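Local atomic coordinates of DNA-binding transcriptional repressor YiaJ (Escherichia coli, PDB entry 1YSQ), a protein that represses transcription of the yiaKLMNOPQRS operon, whose products may be involved in the use of 2,3-diketo-L-gulonate. Residues A[97-102]-A[126-131]. Residues are numbered along the deposited sequence; the frame is centred on the assembly and turned at random.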
loop_
_atom_site.group_PDB
_atom_site.type_symbol
_atom_site.label_atom_id
_atom_site.label_comp_id
_atom_site.label_asym_id
_atom_site.label_seq_id
_atom_site.Cartn_x
_atom_site.Cartn_y
_atom_site.Cartn_z
ATOM N N THR A 97 0.375 -3.987 17.185
ATOM C CA THR A 97 0.842 -2.907 18.061
ATOM C C THR A 97 -0.362 -2.263 18.694
ATOM O O THR A 97 -1.509 -2.614 18.366
ATOM C CB THR A 97 1.633 -1.812 17.282
ATOM O OG1 THR A 97 0.739 -1.093 16.416
ATOM C CG2 THR A 97 2.662 -2.419 16.365
ATOM N N ARG A 98 -0.104 -1.289 19.568
ATOM C CA ARG A 98 -1.170 -0.504 20.179
ATOM C C ARG A 98 -1.980 0.311 19.148
ATOM O O ARG A 98 -3.048 0.834 19.463
ATOM C CB ARG A 98 -0.573 0.432 21.236
ATOM C CG ARG A 98 0.397 1.460 20.667
ATOM C CD ARG A 98 0.945 2.446 21.692
ATOM N NE ARG A 98 1.901 3.380 21.091
ATOM C CZ ARG A 98 3.211 3.414 21.372
ATOM N NH1 ARG A 98 3.743 2.566 22.250
ATOM N NH2 ARG A 98 4.001 4.302 20.770
ATOM N N ASN A 99 -1.456 0.418 17.924
ATOM C CA ASN A 99 -2.070 1.219 16.863
ATOM C C ASN A 99 -2.856 0.420 15.832
ATOM O O ASN A 99 -3.595 1.008 15.045
ATOM C CB ASN A 99 -1.007 2.045 16.131
ATOM C CG ASN A 99 -0.186 2.896 17.083
ATOM O OD1 ASN A 99 -0.742 3.699 17.837
ATOM N ND2 ASN A 99 1.137 2.718 17.064
ATOM N N THR A 100 -2.700 -0.901 15.843
ATOM C CA THR A 100 -3.378 -1.766 14.874
ATOM C C THR A 100 -4.879 -1.565 14.978
ATOM O O THR A 100 -5.413 -1.458 16.088
ATOM C CB THR A 100 -3.040 -3.235 15.138
ATOM O OG1 THR A 100 -1.619 -3.381 15.247
ATOM C CG2 THR A 100 -3.437 -4.106 13.928
ATOM N N ILE A 101 -5.554 -1.520 13.826
ATOM C CA ILE A 101 -6.983 -1.305 13.805
ATOM C C ILE A 101 -7.662 -2.667 13.894
ATOM O O ILE A 101 -7.666 -3.433 12.920
ATOM C CB ILE A 101 -7.418 -0.524 12.536
ATOM C CG1 ILE A 101 -6.664 0.816 12.432
ATOM C CG2 ILE A 101 -8.928 -0.284 12.556
ATOM C CD1 ILE A 101 -6.765 1.480 11.059
ATOM N N THR A 102 -8.217 -2.966 15.070
ATOM C CA THR A 102 -8.837 -4.270 15.338
ATOM C C THR A 102 -10.361 -4.232 15.508
ATOM O O THR A 102 -11.002 -5.291 15.527
ATOM C CB THR A 102 -8.207 -4.959 16.576
ATOM O OG1 THR A 102 -8.330 -4.106 17.723
ATOM C CG2 THR A 102 -6.701 -5.131 16.397
ATOM N N ASN A 126 1.951 -2.174 12.244
ATOM C CA ASN A 126 2.629 -3.469 12.187
ATOM C C ASN A 126 3.786 -3.560 13.163
ATOM O O ASN A 126 3.946 -4.563 13.850
ATOM C CB ASN A 126 3.149 -3.742 10.784
ATOM C CG ASN A 126 2.047 -4.084 9.838
ATOM O OD1 ASN A 126 1.633 -5.249 9.735
ATOM N ND2 ASN A 126 1.543 -3.073 9.142
ATOM N N GLU A 127 4.585 -2.499 13.205
ATOM C CA GLU A 127 5.727 -2.416 14.099
ATOM C C GLU A 127 5.991 -0.958 14.441
ATOM O O GLU A 127 5.965 -0.082 13.562
ATOM C CB GLU A 127 6.966 -3.043 13.450
ATOM C CG GLU A 127 8.221 -2.935 14.295
ATOM C CD GLU A 127 9.456 -3.460 13.597
ATOM O OE1 GLU A 127 9.335 -4.243 12.626
ATOM O OE2 GLU A 127 10.556 -3.091 14.045
ATOM N N LEU A 128 6.241 -0.691 15.723
ATOM C CA LEU A 128 6.571 0.664 16.131
ATOM C C LEU A 128 7.818 1.085 15.393
ATOM O O LEU A 128 8.705 0.258 15.141
ATOM C CB LEU A 128 6.776 0.774 17.650
ATOM C CG LEU A 128 5.553 0.479 18.524
ATOM C CD1 LEU A 128 5.916 0.699 19.997
ATOM C CD2 LEU A 128 4.330 1.321 18.141
ATOM N N GLY A 129 7.861 2.362 15.015
ATOM C CA GLY A 129 8.984 2.896 14.262
ATOM C C GLY A 129 8.954 2.686 12.754
ATOM O O GLY A 129 9.825 3.185 12.056
ATOM N N VAL A 130 7.965 1.947 12.255
ATOM C CA VAL A 130 7.821 1.697 10.827
ATOM C C VAL A 130 6.475 2.272 10.384
ATOM O O VAL A 130 5.433 1.951 10.979
ATOM C CB VAL A 130 7.868 0.180 10.496
ATOM C CG1 VAL A 130 7.658 -0.078 8.986
ATOM C CG2 VAL A 130 9.180 -0.456 11.005
ATOM N N SER A 131 6.522 3.129 9.362
ATOM C CA SER A 131 5.332 3.745 8.758
ATOM C C SER A 131 5.302 3.491 7.257
ATOM O O SER A 131 6.347 3.221 6.658
ATOM C CB SER A 131 5.350 5.247 9.011
ATOM O OG SER A 131 5.291 5.499 10.406
#
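Thr97 and Asn126 bring the two backbones to 6.2 Å between their CA atoms, where a type I turn from Thr97 to Thr100 lies against the connection that ends in a type II turn from Glu127 to Val130. Both belong to the IclR-type C-terminal domain, of the GAF clan, and not to the DNA-binding HTH part of the repressor. The contact joins the loop before helix 104-117 to the link between antiparallel strands 120-123 and 130-137, and it illustrates how polar bonds inside a turn can present carbon atoms to a neighbouring loop.

The Thr97 hydroxyl sits between its own backbone N and carbonyl carbon (chi1 69°), where OG1 accepts from Asn99 N at 3.1 Å to form an ST turn. At the same corner Thr97 N donates almost straight to Thr100 OG1, 2.8 Å away. Thr97 OG1 and Asn99 ND2 both donate to Glu124 O, just ahead of 126-131, and Thr100 OG1 donates to Glu125 O; these bonds tie the turn to the chain leading into 126-131. With the hydroxyl so engaged, the methyl CG2 of Thr97 rests on the peptide joining Asn126 to Glu127, 3.5 Å from Asn126 O.

Exposed Leu128 gives the largest share of the area on its side of the contact. Its side chain crosses those of Arg98 and Asn99 at about a right angle, CD2 reaching to 3.6 Å from Asn99 ND2. Next in the chain, Gly129 takes the positive phi of the type II turn, and its N donates to Glu124 OE2. The Arg98 chain, extended from CG to NE, carries the guanidinium over Leu128: CD2 lies beneath the centre of one face, while CD1 approaches NH1 to 3.6 Å.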